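TagI restriction endonuclease (Thermocrispum agreste, PDB 6GHS) cleaves DNA in a modification-dependent manner, probably recognising 5-methylcytosine or 5-hydroxymethylcytosine with its SRA domain and cutting with its HNH nuclease domain. Local coordinates at residues E243-L247 and H288-H294; Y3-F7 and T41-D47; L99-P103 and G161-D165; Y128-W134 and Q148-I154. All coordinates share one frame. Residues are numbered along the deposited sequence.

Interaction 1: residues E243-L247 and H288-H294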
# COMPACT_ATOMS: atom_id res chain seq x y z
N GLU A 243 -10.63 17.18 -6.18
CA GLU A 243 -9.57 18.00 -5.60
C GLU A 243 -10.00 18.58 -4.25
O GLU A 243 -9.17 18.71 -3.35
CB GLU A 243 -9.19 19.16 -6.54
CG GLU A 243 -8.51 18.75 -7.86
CD GLU A 243 -9.46 18.27 -8.97
OE1 GLU A 243 -10.71 18.20 -8.77
OE2 GLU A 243 -8.95 17.93 -10.06
N SER A 244 -11.28 18.91 -4.13
CA SER A 244 -11.84 19.49 -2.90
C SER A 244 -11.99 18.49 -1.73
O SER A 244 -12.15 18.91 -0.57
CB SER A 244 -13.19 20.15 -3.21
OG SER A 244 -14.02 19.28 -3.95
N ASN A 245 -11.93 17.20 -2.03
CA ASN A 245 -12.02 16.14 -1.03
C ASN A 245 -10.68 15.41 -0.91
O ASN A 245 -10.63 14.19 -0.82
CB ASN A 245 -13.13 15.19 -1.48
CG ASN A 245 -13.40 14.09 -0.48
OD1 ASN A 245 -13.20 14.24 0.72
ND2 ASN A 245 -13.84 12.94 -1.00
N MET A 246 -9.58 16.17 -0.90
CA MET A 246 -8.24 15.58 -0.91
C MET A 246 -7.21 16.52 -0.32
O MET A 246 -7.29 17.73 -0.52
CB MET A 246 -7.83 15.24 -2.34
CG MET A 246 -6.44 14.64 -2.42
SD MET A 246 -6.13 13.87 -4.01
CE MET A 246 -7.21 12.44 -3.92
N LEU A 247 -6.24 15.95 0.40
CA LEU A 247 -5.09 16.69 0.94
C LEU A 247 -3.79 16.05 0.47
O LEU A 247 -3.69 14.83 0.43
CB LEU A 247 -5.09 16.66 2.46
CG LEU A 247 -6.32 17.15 3.22
CD1 LEU A 247 -6.29 16.62 4.64
CD2 LEU A 247 -6.39 18.67 3.20
N HIS A 288 -6.67 25.56 -4.63
CA HIS A 288 -7.14 24.35 -3.94
C HIS A 288 -8.21 24.69 -2.89
O HIS A 288 -7.89 25.16 -1.79
CB HIS A 288 -5.94 23.64 -3.29
CG HIS A 288 -6.24 22.28 -2.74
ND1 HIS A 288 -5.75 21.84 -1.53
CD2 HIS A 288 -6.97 21.26 -3.25
CE1 HIS A 288 -6.16 20.61 -1.31
NE2 HIS A 288 -6.91 20.23 -2.33
N VAL A 289 -9.47 24.47 -3.24
CA VAL A 289 -10.60 24.79 -2.37
C VAL A 289 -11.08 23.53 -1.66
O VAL A 289 -11.71 22.66 -2.27
CB VAL A 289 -11.77 25.42 -3.16
CG1 VAL A 289 -12.97 25.68 -2.25
CG2 VAL A 289 -11.31 26.70 -3.84
N ILE A 290 -10.79 23.45 -0.36
CA ILE A 290 -11.28 22.35 0.46
C ILE A 290 -12.74 22.62 0.84
O ILE A 290 -13.04 23.62 1.48
CB ILE A 290 -10.43 22.17 1.72
CG1 ILE A 290 -8.98 21.86 1.35
CG2 ILE A 290 -11.00 21.06 2.59
CD1 ILE A 290 -8.01 22.23 2.45
N ASP A 291 -13.61 21.69 0.46
CA ASP A 291 -15.04 21.76 0.77
C ASP A 291 -15.23 21.37 2.22
O ASP A 291 -14.97 20.23 2.58
CB ASP A 291 -15.79 20.79 -0.16
CG ASP A 291 -17.29 20.77 0.06
OD1 ASP A 291 -17.81 21.44 1.00
OD2 ASP A 291 -17.96 20.08 -0.72
N LEU A 292 -15.69 22.30 3.05
CA LEU A 292 -15.77 22.07 4.51
C LEU A 292 -16.74 20.98 4.95
O LEU A 292 -16.61 20.48 6.05
CB LEU A 292 -16.11 23.35 5.27
CG LEU A 292 -14.94 24.29 5.56
CD1 LEU A 292 -14.66 25.21 4.37
CD2 LEU A 292 -15.24 25.11 6.82
N ASP A 293 -17.73 20.64 4.12
CA ASP A 293 -18.62 19.51 4.45
C ASP A 293 -17.85 18.20 4.63
O ASP A 293 -18.12 17.43 5.56
CB ASP A 293 -19.71 19.32 3.38
CG ASP A 293 -20.75 20.42 3.39
OD1 ASP A 293 -21.23 20.78 4.50
OD2 ASP A 293 -21.09 20.93 2.30
N HIS A 294 -16.88 17.97 3.74
CA HIS A 294 -16.03 16.78 3.81
C HIS A 294 -15.18 16.81 5.07
O HIS A 294 -15.04 15.79 5.72
CB HIS A 294 -15.13 16.65 2.59
CG HIS A 294 -15.86 16.67 1.28
ND1 HIS A 294 -17.02 15.95 1.06
CD2 HIS A 294 -15.59 17.31 0.12
CE1 HIS A 294 -17.43 16.15 -0.18
NE2 HIS A 294 -16.58 16.98 -0.77
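The turn leading into strand 246-249 lies against the extended run that precedes helix 292-299, with the CA atoms of S244 and I290 4.4 Å apart. Two carbonyls of the turn find donors here. H288 NE2 gives a hydrogen bond to E243 O at 2.9 Å and lies 3.1 Å from M246 O, both carbonyls near the plane of its imidazole, while D291 N makes a weak bond to S244 O at 3.3 Å. D291 also serves as N-cap, D291 OD1 accepting from D293 N at 3.2 Å. The H294 ring presents one face to N245 CG, whose amide is satisfied elsewhere: OD1 accepts from R231 N and ND2 donates to P240 O. L247 CD2 meets I290 CD1 at 4.0 Å. E243 OE2 bonds N201 of helix 196-206, which also packs on H288 through V202. Across the sheet, N245 and M246 touch H229 of strand 223-229, the antiparallel partner of strand 246-249; helix 251-258 follows in the chain, an order consistent with the ββα-Me fold of HNH nucleases.

Interaction 2: residues Y3-F7 and T41-D47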
# COMPACT_ATOMS: atom_id res chain seq x y z
N TYR A 3 0.48 13.11 -30.29
CA TYR A 3 0.36 12.14 -29.19
C TYR A 3 -0.03 12.82 -27.88
O TYR A 3 0.53 13.86 -27.52
CB TYR A 3 1.67 11.39 -28.99
CG TYR A 3 1.59 10.28 -27.97
CD1 TYR A 3 0.96 9.09 -28.27
CD2 TYR A 3 2.15 10.43 -26.69
CE1 TYR A 3 0.87 8.06 -27.34
CE2 TYR A 3 2.07 9.40 -25.75
CZ TYR A 3 1.44 8.21 -26.09
OH TYR A 3 1.34 7.16 -25.21
N LYS A 4 -0.99 12.22 -27.18
CA LYS A 4 -1.45 12.65 -25.86
C LYS A 4 -1.09 11.51 -24.87
O LYS A 4 -1.55 10.38 -25.03
CB LYS A 4 -2.97 12.92 -25.93
CG LYS A 4 -3.73 13.13 -24.62
CD LYS A 4 -3.62 14.55 -24.04
CE LYS A 4 -4.81 14.88 -23.13
NZ LYS A 4 -5.06 13.87 -22.05
N ARG A 5 -0.25 11.82 -23.88
CA ARG A 5 0.22 10.82 -22.91
C ARG A 5 -0.89 10.48 -21.94
O ARG A 5 -1.42 11.35 -21.25
CB ARG A 5 1.45 11.30 -22.13
CG ARG A 5 2.20 10.15 -21.49
CD ARG A 5 3.53 10.55 -20.88
NE ARG A 5 4.42 11.19 -21.84
CZ ARG A 5 5.09 10.56 -22.81
NH1 ARG A 5 4.99 9.25 -22.99
NH2 ARG A 5 5.87 11.27 -23.63
N THR A 6 -1.23 9.21 -21.89
CA THR A 6 -2.46 8.80 -21.23
C THR A 6 -2.27 7.45 -20.58
O THR A 6 -1.79 6.51 -21.20
CB THR A 6 -3.64 8.82 -22.22
OG1 THR A 6 -3.99 10.19 -22.48
CG2 THR A 6 -4.87 8.09 -21.67
N PHE A 7 -2.67 7.39 -19.31
CA PHE A 7 -2.43 6.24 -18.49
C PHE A 7 -3.68 5.40 -18.44
O PHE A 7 -4.78 5.92 -18.26
CB PHE A 7 -2.04 6.68 -17.08
CG PHE A 7 -0.85 7.58 -17.04
CD1 PHE A 7 0.43 7.04 -17.01
CD2 PHE A 7 -1.00 8.97 -17.06
CE1 PHE A 7 1.54 7.87 -16.99
CE2 PHE A 7 0.10 9.80 -17.04
CZ PHE A 7 1.37 9.25 -17.00
N THR A 41 8.20 10.58 -19.44
CA THR A 41 8.79 11.88 -19.10
C THR A 41 8.88 12.00 -17.58
O THR A 41 7.99 11.55 -16.85
CB THR A 41 7.92 12.99 -19.74
OG1 THR A 41 8.29 13.10 -21.11
CG2 THR A 41 8.11 14.37 -19.11
N ALA A 42 9.96 12.61 -17.10
CA ALA A 42 10.19 12.76 -15.66
C ALA A 42 9.06 13.48 -14.92
O ALA A 42 8.75 13.15 -13.78
CB ALA A 42 11.50 13.50 -15.41
N LYS A 43 8.47 14.47 -15.58
CA LYS A 43 7.40 15.31 -15.01
C LYS A 43 6.11 14.53 -14.87
O LYS A 43 5.54 14.48 -13.78
CB LYS A 43 7.16 16.58 -15.84
CG LYS A 43 8.22 17.68 -15.69
CD LYS A 43 9.54 17.38 -16.43
CE LYS A 43 10.61 18.45 -16.17
NZ LYS A 43 11.98 18.03 -16.59
N GLN A 44 5.68 13.88 -15.95
CA GLN A 44 4.31 13.33 -16.06
C GLN A 44 4.15 11.83 -15.77
O GLN A 44 3.04 11.40 -15.44
CB GLN A 44 3.63 13.71 -17.39
CG GLN A 44 4.49 13.73 -18.66
CD GLN A 44 3.71 14.15 -19.91
OE1 GLN A 44 4.05 13.76 -21.02
NE2 GLN A 44 2.66 14.93 -19.73
N GLY A 45 5.24 11.07 -15.85
CA GLY A 45 5.22 9.62 -15.63
C GLY A 45 5.39 8.89 -16.95
O GLY A 45 5.41 9.51 -18.00
N ALA A 46 5.50 7.57 -16.90
CA ALA A 46 5.61 6.73 -18.10
C ALA A 46 4.32 5.96 -18.32
O ALA A 46 3.87 5.25 -17.42
CB ALA A 46 6.77 5.75 -17.97
N ASP A 47 3.75 6.10 -19.51
CA ASP A 47 2.48 5.45 -19.84
C ASP A 47 2.64 4.13 -20.60
O ASP A 47 1.70 3.34 -20.61
CB ASP A 47 1.55 6.39 -20.62
CG ASP A 47 2.16 6.88 -21.91
OD1 ASP A 47 3.38 7.13 -21.94
OD2 ASP A 47 1.40 7.07 -22.89
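Residues 3-7 run extended without forming a regular strand, and no backbone hydrogen bond joins them to 41-47; the CA atoms come closest at F7 and D47, 5.2 Å apart. The second segment is the tight turn of a hairpin between strands 38-41 and 45-51. Residues 42-44 have helical backbone angles, G45 N donates to T41 O at 3.0 Å, and the return bond from T41 N to G45 O is weak at 3.3 Å. G45 has a phi of 107°, which favours glycine, and an ideal CB there would lie only 3.3 Å from F7 CZ. The F7 ring turns its edge to this backbone, with CE1 3.5 Å from A46 O. R5 extends along the hairpin: R5 NE donates to Q44 OE1 at 2.7 Å, and R5 NH1 forms a salt bridge with D47 OD1 at 2.9 Å. Y3 OH donates to D47 OD2 at 2.3 Å, a very short bond in a 2.92 Å structure, so its exact length deserves caution. D47 is thus a hub, since R105 of strand 104-109 also forms a salt bridge with OD2 and S39 bonds OD1. Two arginines and a tyrosine converge on one buried carboxylate, so the N-terminal segment is fixed to strand 45-51 of the SRA-domain sheet chiefly by charge and directed polar bonds, with the F7 ring packing against the backbone of 44-47.

Interaction 3: residues L99-P103 and G161-D165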
# COMPACT_ATOMS: atom_id res chain seq x y z
N LEU A 99 6.06 5.67 -8.12
CA LEU A 99 5.69 6.48 -6.96
C LEU A 99 4.23 6.96 -6.96
O LEU A 99 3.57 6.92 -5.91
CB LEU A 99 6.60 7.69 -6.84
CG LEU A 99 8.08 7.40 -6.59
CD1 LEU A 99 8.83 8.72 -6.49
CD2 LEU A 99 8.33 6.53 -5.36
N GLU A 100 3.73 7.44 -8.10
CA GLU A 100 2.33 7.87 -8.21
C GLU A 100 1.37 6.70 -8.37
O GLU A 100 0.15 6.91 -8.34
CB GLU A 100 2.13 8.80 -9.40
CG GLU A 100 2.98 10.06 -9.39
CD GLU A 100 2.81 10.85 -8.14
OE1 GLU A 100 1.65 11.03 -7.71
OE2 GLU A 100 3.85 11.26 -7.59
N GLY A 101 1.90 5.49 -8.56
CA GLY A 101 1.08 4.30 -8.76
C GLY A 101 0.32 4.38 -10.06
O GLY A 101 -0.88 4.13 -10.09
N LEU A 102 1.01 4.77 -11.14
CA LEU A 102 0.39 4.92 -12.45
C LEU A 102 0.65 3.66 -13.20
O LEU A 102 1.79 3.23 -13.26
CB LEU A 102 1.00 6.09 -13.21
CG LEU A 102 0.62 7.45 -12.64
CD1 LEU A 102 1.65 8.51 -13.04
CD2 LEU A 102 -0.77 7.89 -13.08
N PRO A 103 -0.39 3.06 -13.80
CA PRO A 103 -0.23 1.81 -14.54
C PRO A 103 0.46 2.05 -15.87
O PRO A 103 0.33 3.13 -16.45
CB PRO A 103 -1.66 1.36 -14.76
CG PRO A 103 -2.43 2.63 -14.87
CD PRO A 103 -1.76 3.59 -13.94
N GLY A 161 -4.41 -0.48 -6.34
CA GLY A 161 -4.34 0.91 -5.88
C GLY A 161 -3.99 1.94 -6.94
O GLY A 161 -3.61 3.07 -6.61
N VAL A 162 -4.13 1.56 -8.21
CA VAL A 162 -3.70 2.41 -9.32
C VAL A 162 -4.66 3.55 -9.64
O VAL A 162 -5.85 3.52 -9.28
CB VAL A 162 -3.39 1.60 -10.61
CG1 VAL A 162 -2.23 0.63 -10.36
CG2 VAL A 162 -4.62 0.87 -11.17
N VAL A 163 -4.13 4.55 -10.32
CA VAL A 163 -4.87 5.73 -10.75
C VAL A 163 -4.75 5.85 -12.28
O VAL A 163 -3.65 5.71 -12.83
CB VAL A 163 -4.39 7.02 -10.03
CG1 VAL A 163 -4.72 6.94 -8.55
CG2 VAL A 163 -2.90 7.27 -10.19
N VAL A 164 -5.87 6.08 -12.96
CA VAL A 164 -5.92 6.13 -14.43
C VAL A 164 -6.53 7.44 -14.92
O VAL A 164 -7.27 8.10 -14.17
CB VAL A 164 -6.68 4.92 -15.03
CG1 VAL A 164 -6.13 3.61 -14.49
CG2 VAL A 164 -8.19 5.02 -14.78
N ASP A 165 -6.25 7.81 -16.17
CA ASP A 165 -6.65 9.11 -16.73
C ASP A 165 -8.15 9.20 -17.04
O ASP A 165 -8.80 10.17 -16.63
CB ASP A 165 -5.83 9.49 -17.97
CG ASP A 165 -4.80 10.58 -17.69
OD1 ASP A 165 -5.10 11.51 -16.90
OD2 ASP A 165 -3.71 10.52 -18.27
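A Schellman motif closes helix 89-100 of the SRA domain, and the chain leaving it packs on the extended run around strand 163-164. G101 is the C-prime residue, with a phi of 66°; L102 N turns back to S97 O and G101 N to Q98 O. The carbonyl of this same glycine then faces the second segment, accepting from V163 N at 3.3 Å with an N-H...O angle of 154°, while V162 CA adds a CH...O contact to G101 O at 3.4 Å. CA distances of 5.2 Å for G101 with V162 and 5.6 Å for L102 with V163 confirm how closely the backbones pass. Around this single hydrogen bond the contact is apolar: L102 CD2 lies 3.6 Å from V163 CG2. L102 and V163 both also touch A196 of helix 196-206, and E100 forms a salt bridge with K203 there, so the helix end meets the connection towards the HNH region. P103 packs against two valines, its CD 4.2 Å from V162 CB and its CG 3.8 Å from V164 CG1.

Interaction 4: residues Y128-W134 and Q148-I154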
# COMPACT_ATOMS: atom_id res chain seq x y z
N TYR A 128 0.51 -3.05 -16.43
CA TYR A 128 1.35 -3.50 -15.32
C TYR A 128 1.63 -2.34 -14.38
O TYR A 128 1.51 -1.16 -14.75
CB TYR A 128 2.67 -4.05 -15.83
CG TYR A 128 2.58 -5.39 -16.52
CD1 TYR A 128 1.77 -5.58 -17.65
CD2 TYR A 128 3.34 -6.47 -16.07
CE1 TYR A 128 1.71 -6.80 -18.29
CE2 TYR A 128 3.28 -7.70 -16.71
CZ TYR A 128 2.46 -7.87 -17.81
OH TYR A 128 2.40 -9.09 -18.44
N LYS A 129 2.00 -2.68 -13.15
CA LYS A 129 2.29 -1.74 -12.08
C LYS A 129 3.79 -1.79 -11.90
O LYS A 129 4.37 -2.86 -11.96
CB LYS A 129 1.58 -2.21 -10.82
CG LYS A 129 1.76 -1.39 -9.55
CD LYS A 129 1.19 -2.17 -8.35
CE LYS A 129 1.30 -1.44 -7.01
NZ LYS A 129 0.37 -0.28 -6.94
N VAL A 130 4.42 -0.64 -11.72
CA VAL A 130 5.86 -0.59 -11.43
C VAL A 130 5.98 -0.64 -9.91
O VAL A 130 5.33 0.15 -9.21
CB VAL A 130 6.53 0.68 -11.97
CG1 VAL A 130 8.04 0.61 -11.80
CG2 VAL A 130 6.17 0.89 -13.44
N VAL A 131 6.79 -1.56 -9.40
CA VAL A 131 6.85 -1.82 -7.97
C VAL A 131 8.15 -1.34 -7.32
O VAL A 131 8.12 -0.77 -6.23
CB VAL A 131 6.61 -3.32 -7.69
CG1 VAL A 131 6.91 -3.67 -6.23
CG2 VAL A 131 5.17 -3.68 -8.05
N ALA A 132 9.28 -1.59 -7.97
CA ALA A 132 10.57 -1.14 -7.45
C ALA A 132 11.52 -0.83 -8.57
O ALA A 132 11.28 -1.22 -9.71
CB ALA A 132 11.17 -2.21 -6.55
N HIS A 133 12.61 -0.14 -8.23
CA HIS A 133 13.69 0.11 -9.18
C HIS A 133 15.06 0.09 -8.51
O HIS A 133 15.18 0.33 -7.33
CB HIS A 133 13.49 1.45 -9.87
CG HIS A 133 13.66 2.62 -8.96
ND1 HIS A 133 12.59 3.25 -8.36
CD2 HIS A 133 14.77 3.25 -8.52
CE1 HIS A 133 13.04 4.24 -7.60
NE2 HIS A 133 14.35 4.26 -7.68
N TRP A 134 16.09 -0.18 -9.29
CA TRP A 134 17.44 -0.25 -8.77
C TRP A 134 18.44 -0.08 -9.90
O TRP A 134 18.05 0.02 -11.06
CB TRP A 134 17.68 -1.60 -8.10
CG TRP A 134 17.44 -2.73 -9.02
CD1 TRP A 134 18.35 -3.32 -9.85
CD2 TRP A 134 16.19 -3.37 -9.26
NE1 TRP A 134 17.74 -4.32 -10.58
CE2 TRP A 134 16.42 -4.37 -10.23
CE3 TRP A 134 14.90 -3.22 -8.73
CZ2 TRP A 134 15.40 -5.20 -10.69
CZ3 TRP A 134 13.89 -4.04 -9.19
CH2 TRP A 134 14.15 -5.02 -10.16
N GLN A 148 17.10 -0.55 -13.57
CA GLN A 148 16.14 -1.64 -13.77
C GLN A 148 14.86 -1.47 -12.97
O GLN A 148 14.85 -0.84 -11.92
CB GLN A 148 16.78 -2.98 -13.43
CG GLN A 148 17.48 -3.63 -14.60
CD GLN A 148 18.07 -4.98 -14.26
OE1 GLN A 148 18.60 -5.20 -13.17
NE2 GLN A 148 17.99 -5.91 -15.21
N PHE A 149 13.79 -2.05 -13.48
CA PHE A 149 12.47 -1.89 -12.90
C PHE A 149 11.83 -3.27 -12.74
O PHE A 149 12.10 -4.18 -13.51
CB PHE A 149 11.60 -0.99 -13.79
CG PHE A 149 12.21 0.36 -14.05
CD1 PHE A 149 13.12 0.53 -15.08
CD2 PHE A 149 11.90 1.45 -13.23
CE1 PHE A 149 13.69 1.77 -15.30
CE2 PHE A 149 12.48 2.69 -13.45
CZ PHE A 149 13.37 2.85 -14.49
N GLN A 150 11.00 -3.40 -11.71
CA GLN A 150 10.16 -4.57 -11.53
C GLN A 150 8.70 -4.21 -11.84
O GLN A 150 8.13 -3.31 -11.22
CB GLN A 150 10.28 -5.07 -10.10
CG GLN A 150 9.72 -6.46 -9.90
CD GLN A 150 9.74 -6.88 -8.45
OE1 GLN A 150 9.65 -6.05 -7.54
NE2 GLN A 150 9.85 -8.18 -8.21
N LEU A 151 8.11 -4.91 -12.82
CA LEU A 151 6.71 -4.68 -13.21
C LEU A 151 5.86 -5.93 -12.95
O LEU A 151 6.28 -7.04 -13.23
CB LEU A 151 6.60 -4.26 -14.68
CG LEU A 151 7.16 -2.86 -14.98
CD1 LEU A 151 8.66 -2.92 -15.24
CD2 LEU A 151 6.48 -2.21 -16.16
N VAL A 152 4.66 -5.71 -12.40
CA VAL A 152 3.73 -6.77 -11.99
C VAL A 152 2.39 -6.52 -12.66
O VAL A 152 1.90 -5.39 -12.66
CB VAL A 152 3.49 -6.77 -10.46
CG1 VAL A 152 2.42 -7.78 -10.07
CG2 VAL A 152 4.79 -7.05 -9.71
N LYS A 153 1.77 -7.57 -13.18
CA LYS A 153 0.52 -7.39 -13.88
C LYS A 153 -0.60 -6.99 -12.94
O LYS A 153 -0.83 -7.62 -11.91
CB LYS A 153 0.10 -8.62 -14.67
CG LYS A 153 -1.17 -8.35 -15.48
CD LYS A 153 -1.23 -9.22 -16.70
CE LYS A 153 -2.40 -8.80 -17.57
NZ LYS A 153 -2.38 -9.68 -18.77
N ILE A 154 -1.30 -5.93 -13.32
CA ILE A 154 -2.51 -5.51 -12.67
C ILE A 154 -3.62 -6.40 -13.20
O ILE A 154 -3.90 -6.38 -14.40
CB ILE A 154 -2.79 -4.04 -13.00
CG1 ILE A 154 -1.76 -3.17 -12.29
CG2 ILE A 154 -4.20 -3.64 -12.58
CD1 ILE A 154 -1.59 -1.82 -12.94
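Strands 122-137 and 145-153 form an antiparallel beta hairpin in the SRA-domain sheet; the axes of the segments approach to 4.3 Å at 144°. Six backbone hydrogen bonds join them. K129 and V152 exchange a pair (K129 N to V152 O 2.8 Å, V152 N to K129 O 2.9 Å), as do W134 and Q148. Between them V131 and A132 both face Q150 in a beta bulge with classic backbone angles (V131 -109/-44, A132 -149/166): V131 N donates to Q150 O at 2.9 Å and Q150 N to A132 O at 3.0 Å. Apolar contacts occupy the face bearing V130, H133, F149 and L151, where V130 CG2 meets L151 CD2 at 4.1 Å and helix 89-100 covers F149. Aromatic contacts mark the ends: K153 CB sits over the Y128 ring, a CH-pi contact 4.0 Å from the centroid, and W134 meets H237 of the second subunit edge-to-face. Q148 OE1 also accepts from K236 of that subunit, besides its bond from W134 NE1 at 2.9 Å.

Interactions 2, 3 and 4 cluster in and beside the SRA domain, whereas interaction 1 lies in the HNH region, its centre 21 Å from that of interaction 3. Interaction 3 is the most central, buried and mainly apolar; interaction 1 is also buried, yet relies on backbone carbonyls and a histidine. The partly buried pair differ: charge dominates interaction 2, regular strand bonding interaction 4, although both reach the same sheet. Interaction 3 bridges them, with F7 O 3.2 Å from D165 N, a probable hydrogen bond, and V162 CG1 3.6 Å from I154 CD1. Helix 196-206 contacts both interactions 1 and 3, linking the two regions.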